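Local coordinates for prephenate dehydrogenase (Aquifex aeolicus, PDB 2G5C), which probably catalyses the NAD-dependent oxidative decarboxylation of prephenate to 4-hydroxyphenylpyruvate, a step in tyrosine biosynthesis, at residues 9-22 / 123-137. Residues are numbered along the deposited sequence; the frame is centred on the assembly and turned at random.
With NAD (nicotinamide-adenine-dinucleotide), chain E.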
# COMPACT_ATOMS: atom_id res chain seq x y z
N VAL A 9 0.77 17.28 -24.26
CA VAL A 9 -0.38 16.45 -24.62
C VAL A 9 -0.13 14.98 -24.25
O VAL A 9 0.17 14.16 -25.11
CB VAL A 9 -0.69 16.54 -26.13
CG1 VAL A 9 -2.03 15.89 -26.43
CG2 VAL A 9 -0.71 18.00 -26.57
N GLY A 10 -0.27 14.68 -22.96
CA GLY A 10 -0.08 13.32 -22.50
C GLY A 10 -1.35 12.81 -21.85
O GLY A 10 -2.45 13.17 -22.26
N PHE A 11 -1.19 11.97 -20.83
CA PHE A 11 -2.33 11.42 -20.12
C PHE A 11 -3.20 12.52 -19.50
O PHE A 11 -4.41 12.55 -19.70
CB PHE A 11 -1.86 10.46 -19.03
CG PHE A 11 -2.95 9.99 -18.12
CD1 PHE A 11 -3.98 9.20 -18.61
CD2 PHE A 11 -2.97 10.36 -16.78
CE1 PHE A 11 -5.02 8.78 -17.77
CE2 PHE A 11 -3.99 9.95 -15.94
CZ PHE A 11 -5.02 9.15 -16.43
N MSE A 12 -2.57 13.41 -18.75
CA MSE A 12 -3.30 14.49 -18.10
C MSE A 12 -3.76 15.56 -19.08
O MSE A 12 -4.93 15.95 -19.09
CB MSE A 12 -2.44 15.12 -16.99
CG MSE A 12 -1.99 14.13 -15.92
SE MSE A 12 -3.44 13.36 -14.87
CE MSE A 12 -3.88 14.92 -13.82
N GLY A 13 -2.84 16.04 -19.92
CA GLY A 13 -3.21 17.05 -20.89
C GLY A 13 -4.35 16.53 -21.74
O GLY A 13 -5.35 17.21 -21.96
N GLY A 14 -4.20 15.29 -22.20
CA GLY A 14 -5.23 14.67 -23.02
C GLY A 14 -6.54 14.47 -22.28
O GLY A 14 -7.61 14.61 -22.87
N SER A 15 -6.47 14.15 -20.99
CA SER A 15 -7.69 13.93 -20.20
C SER A 15 -8.47 15.22 -20.01
O SER A 15 -9.70 15.23 -20.09
CB SER A 15 -7.35 13.33 -18.83
OG SER A 15 -6.82 12.02 -18.96
N PHE A 16 -7.77 16.32 -19.76
CA PHE A 16 -8.43 17.61 -19.58
C PHE A 16 -9.13 17.99 -20.87
O PHE A 16 -10.27 18.46 -20.85
CB PHE A 16 -7.41 18.69 -19.23
CG PHE A 16 -8.02 20.06 -19.07
CD1 PHE A 16 -8.82 20.36 -17.97
CD2 PHE A 16 -7.81 21.05 -20.03
CE1 PHE A 16 -9.41 21.62 -17.82
CE2 PHE A 16 -8.38 22.31 -19.90
CZ PHE A 16 -9.18 22.60 -18.79
N ALA A 17 -8.44 17.78 -21.99
CA ALA A 17 -8.99 18.10 -23.30
C ALA A 17 -10.28 17.33 -23.58
O ALA A 17 -11.28 17.91 -24.01
CB ALA A 17 -7.95 17.78 -24.38
N LYS A 18 -10.26 16.03 -23.32
CA LYS A 18 -11.43 15.20 -23.55
C LYS A 18 -12.53 15.56 -22.57
O LYS A 18 -13.70 15.60 -22.93
CB LYS A 18 -11.05 13.72 -23.41
CG LYS A 18 -9.94 13.28 -24.36
CD LYS A 18 -9.62 11.81 -24.22
CE LYS A 18 -10.79 10.94 -24.67
NZ LYS A 18 -10.46 9.49 -24.57
N SER A 19 -12.14 15.83 -21.33
CA SER A 19 -13.12 16.19 -20.31
C SER A 19 -13.77 17.50 -20.71
O SER A 19 -14.93 17.75 -20.39
CB SER A 19 -12.44 16.34 -18.95
OG SER A 19 -11.92 15.11 -18.49
N LEU A 20 -13.02 18.33 -21.43
CA LEU A 20 -13.52 19.62 -21.89
C LEU A 20 -14.65 19.46 -22.89
O LEU A 20 -15.71 20.09 -22.75
CB LEU A 20 -12.38 20.43 -22.52
CG LEU A 20 -12.18 21.84 -21.96
CD1 LEU A 20 -13.45 22.65 -22.10
CD2 LEU A 20 -11.78 21.75 -20.50
N ARG A 21 -14.43 18.64 -23.91
CA ARG A 21 -15.44 18.40 -24.94
C ARG A 21 -16.72 17.81 -24.36
O ARG A 21 -17.81 18.37 -24.55
CB ARG A 21 -14.90 17.44 -26.00
CG ARG A 21 -13.84 18.02 -26.90
CD ARG A 21 -14.39 19.19 -27.70
NE ARG A 21 -13.37 19.73 -28.60
CZ ARG A 21 -13.45 20.91 -29.20
NH1 ARG A 21 -14.51 21.69 -29.01
NH2 ARG A 21 -12.47 21.31 -30.00
N ARG A 22 -16.59 16.69 -23.67
CA ARG A 22 -17.74 16.02 -23.06
C ARG A 22 -18.59 17.01 -22.28
O ARG A 22 -19.82 16.94 -22.30
CB ARG A 22 -17.28 14.91 -22.12
CG ARG A 22 -18.43 14.18 -21.43
CD ARG A 22 -17.99 13.36 -20.22
NE ARG A 22 -17.75 14.17 -19.03
CZ ARG A 22 -16.69 14.97 -18.85
NH1 ARG A 22 -15.76 15.07 -19.78
NH2 ARG A 22 -16.56 15.65 -17.72
N THR A 123 -4.48 7.74 -12.65
CA THR A 123 -3.95 6.48 -12.16
C THR A 123 -2.48 6.30 -12.52
O THR A 123 -2.02 5.18 -12.79
CB THR A 123 -4.75 5.29 -12.73
OG1 THR A 123 -4.72 5.33 -14.16
CG2 THR A 123 -6.19 5.34 -12.25
N GLU A 124 -1.74 7.40 -12.52
CA GLU A 124 -0.31 7.39 -12.83
C GLU A 124 0.03 6.99 -14.26
O GLU A 124 1.18 7.09 -14.68
CB GLU A 124 0.44 6.46 -11.86
CG GLU A 124 0.40 6.89 -10.39
CD GLU A 124 -0.96 6.66 -9.74
OE1 GLU A 124 -1.41 5.49 -9.70
OE2 GLU A 124 -1.57 7.64 -9.27
N LYS A 125 -0.97 6.54 -15.02
CA LYS A 125 -0.74 6.13 -16.40
C LYS A 125 0.02 7.19 -17.19
O LYS A 125 -0.01 8.37 -16.84
CB LYS A 125 -2.07 5.83 -17.10
CG LYS A 125 -2.87 4.69 -16.47
CD LYS A 125 -4.00 4.23 -17.38
CE LYS A 125 -5.01 5.34 -17.65
NZ LYS A 125 -5.71 5.80 -16.42
N SER A 126 0.70 6.76 -18.25
CA SER A 126 1.47 7.69 -19.07
C SER A 126 1.15 7.52 -20.55
O SER A 126 1.12 6.41 -21.07
CB SER A 126 2.97 7.47 -18.84
OG SER A 126 3.73 8.43 -19.54
N GLY A 127 0.94 8.65 -21.23
CA GLY A 127 0.62 8.61 -22.65
C GLY A 127 -0.78 9.12 -22.93
O GLY A 127 -1.74 8.73 -22.26
N VAL A 128 -0.90 9.99 -23.93
CA VAL A 128 -2.18 10.56 -24.30
C VAL A 128 -3.15 9.46 -24.73
O VAL A 128 -4.36 9.67 -24.77
CB VAL A 128 -2.02 11.58 -25.45
CG1 VAL A 128 -1.40 10.91 -26.66
CG2 VAL A 128 -3.36 12.20 -25.80
N GLU A 129 -2.60 8.29 -25.04
CA GLU A 129 -3.39 7.15 -25.47
C GLU A 129 -4.25 6.59 -24.34
O GLU A 129 -5.21 5.86 -24.57
CB GLU A 129 -2.47 6.05 -25.99
CG GLU A 129 -3.17 4.96 -26.79
CD GLU A 129 -2.21 3.90 -27.28
OE1 GLU A 129 -1.80 3.04 -26.46
OE2 GLU A 129 -1.86 3.91 -28.48
N TYR A 130 -3.90 6.95 -23.10
CA TYR A 130 -4.62 6.48 -21.92
C TYR A 130 -5.53 7.54 -21.30
O TYR A 130 -6.21 7.26 -20.32
CB TYR A 130 -3.62 6.00 -20.87
CG TYR A 130 -2.86 4.75 -21.25
CD1 TYR A 130 -3.52 3.53 -21.40
CD2 TYR A 130 -1.48 4.78 -21.44
CE1 TYR A 130 -2.82 2.37 -21.72
CE2 TYR A 130 -0.77 3.63 -21.77
CZ TYR A 130 -1.44 2.42 -21.91
OH TYR A 130 -0.75 1.28 -22.22
N SER A 131 -5.53 8.74 -21.86
CA SER A 131 -6.36 9.82 -21.34
C SER A 131 -7.83 9.45 -21.34
O SER A 131 -8.29 8.70 -22.20
CB SER A 131 -6.15 11.10 -22.16
OG SER A 131 -6.45 10.90 -23.53
N LEU A 132 -8.58 9.97 -20.37
CA LEU A 132 -10.00 9.69 -20.25
C LEU A 132 -10.81 10.98 -20.15
O LEU A 132 -10.29 12.01 -19.73
CB LEU A 132 -10.26 8.83 -19.01
CG LEU A 132 -9.58 7.46 -18.99
CD1 LEU A 132 -9.82 6.79 -17.65
CD2 LEU A 132 -10.10 6.60 -20.13
N ASP A 133 -12.09 10.91 -20.51
CA ASP A 133 -12.95 12.09 -20.47
C ASP A 133 -13.78 12.18 -19.19
O ASP A 133 -14.84 12.81 -19.18
CB ASP A 133 -13.88 12.10 -21.68
CG ASP A 133 -14.84 10.93 -21.70
OD1 ASP A 133 -15.60 10.77 -20.72
OD2 ASP A 133 -14.85 10.17 -22.69
N ASN A 134 -13.32 11.55 -18.12
CA ASN A 134 -14.05 11.58 -16.85
C ASN A 134 -13.07 11.52 -15.69
O ASN A 134 -13.48 11.44 -14.53
CB ASN A 134 -14.99 10.38 -16.76
CG ASN A 134 -14.24 9.07 -16.71
OD1 ASN A 134 -13.55 8.70 -17.66
ND2 ASN A 134 -14.37 8.35 -15.60
N LEU A 135 -11.78 11.56 -16.02
CA LEU A 135 -10.72 11.50 -15.02
C LEU A 135 -10.92 12.39 -13.80
O LEU A 135 -10.48 12.06 -12.70
CB LEU A 135 -9.38 11.84 -15.68
CG LEU A 135 -8.17 11.74 -14.75
CD1 LEU A 135 -7.93 10.28 -14.37
CD2 LEU A 135 -6.94 12.30 -15.46
N TYR A 136 -11.60 13.52 -13.98
CA TYR A 136 -11.81 14.46 -12.89
C TYR A 136 -13.17 14.37 -12.20
O TYR A 136 -13.37 14.95 -11.13
CB TYR A 136 -11.60 15.88 -13.41
CG TYR A 136 -10.32 16.04 -14.20
CD1 TYR A 136 -9.07 16.06 -13.56
CD2 TYR A 136 -10.34 16.15 -15.59
CE1 TYR A 136 -7.89 16.19 -14.29
CE2 TYR A 136 -9.17 16.27 -16.33
CZ TYR A 136 -7.95 16.29 -15.67
OH TYR A 136 -6.78 16.42 -16.39
N GLU A 137 -14.11 13.64 -12.80
CA GLU A 137 -15.45 13.50 -12.24
C GLU A 137 -15.47 13.15 -10.75
O GLU A 137 -15.12 12.04 -10.36
CB GLU A 137 -16.23 12.43 -13.01
CG GLU A 137 -16.43 12.74 -14.48
CD GLU A 137 -17.33 13.94 -14.71
OE1 GLU A 137 -17.02 15.03 -14.19
OE2 GLU A 137 -18.36 13.80 -15.41
PA NAD E . 2.77 12.15 -19.67
O1A NAD E . 1.63 11.30 -20.04
O2A NAD E . 4.14 11.51 -19.74
O5B NAD E . 2.68 13.45 -20.59
C5B NAD E . 3.65 14.45 -20.48
C4B NAD E . 3.78 15.16 -21.81
O4B NAD E . 4.79 16.11 -21.62
C3B NAD E . 4.29 14.24 -22.95
O3B NAD E . 3.37 14.16 -24.03
C2B NAD E . 5.65 14.84 -23.30
O2B NAD E . 6.06 14.70 -24.64
C1B NAD E . 5.41 16.27 -22.86
N9A NAD E . 6.56 17.16 -22.66
C8A NAD E . 7.77 16.91 -22.05
N7A NAD E . 8.52 18.02 -22.09
C5A NAD E . 7.81 18.99 -22.71
C6A NAD E . 8.06 20.34 -23.04
N6A NAD E . 9.20 20.91 -22.72
N1A NAD E . 7.08 21.08 -23.70
C2A NAD E . 5.86 20.50 -24.04
N3A NAD E . 5.60 19.17 -23.72
C4A NAD E . 6.57 18.45 -23.07
O3 NAD E . 2.59 12.77 -18.16
PN NAD E . 1.20 13.00 -17.40
O1N NAD E . 0.18 13.38 -18.39
O2N NAD E . 0.91 11.79 -16.59
O5D NAD E . 1.42 14.21 -16.34
C5D NAD E . 1.72 15.52 -16.77
C4D NAD E . 1.77 16.53 -15.60
O4D NAD E . 0.66 16.33 -14.74
C3D NAD E . 3.01 16.54 -14.70
O3D NAD E . 3.47 17.89 -14.58
C2D NAD E . 2.56 15.98 -13.36
O2D NAD E . 3.24 16.57 -12.26
C1D NAD E . 1.06 16.24 -13.39
N1N NAD E . 0.19 15.22 -12.72
C2N NAD E . 0.34 13.88 -13.08
C3N NAD E . -0.46 12.90 -12.48
C7N NAD E . -0.29 11.47 -12.89
O7N NAD E . -1.08 10.54 -12.28
N7N NAD E . 0.57 11.07 -13.80
C4N NAD E . -1.41 13.30 -11.49
C5N NAD E . -1.54 14.66 -11.13
C6N NAD E . -0.73 15.61 -11.75
O HOH W 1 -18.61 16.24 -16.35
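The Phe11 ring, at the start of helix 11-22, packs against Lys125 and Leu135 of the 123-137 loop. CB of Lys125 sits over the centre of one face in a CH-pi contact, 4.2 Å from the centroid, while Ser15 OG lies above the opposite face toward its rim. With CG anti to the backbone N (chi1 172°), the ring leaves the helix for the loop, where the Tyr130 and Gly127 carbonyl oxygens line its edge. Leu135 packs beside it, CD1 against Phe11 CZ and CD2 3.7 Å from SE of selenomethionine Met12. Ser15 OG ties loop to helix: it accepts from Leu132 N (3.0 Å, 158° at the hydrogen) and donates to Phe11 O, which Ser15 N reaches from the other face of the carbonyl plane. Further along the helix, the Tyr136 ring presents its edge to Phe16 CA and Ser19 OG, and its hydroxyl is hydrogen-bonded to Gln95. The rim is looser and more open to solvent: Lys18 NZ bonds only weakly to Ser131 O, and, at the far end, the Arg22 NH2 to Glu137 OE2 salt bridge is long at 3.5 Å, with a water bridging the same two atoms. At the N-terminal end of the helix the amides of Phe11 and Gly127 converge on NAD O1A, both at 3.0 Å, and Met12 N holds O1N. The site is characteristic of a Rossmann fold, whose glycine-rich turn and helix N-terminus bind the dinucleotide pyrophosphate, here joined by Gly127 of the 123-137 loop.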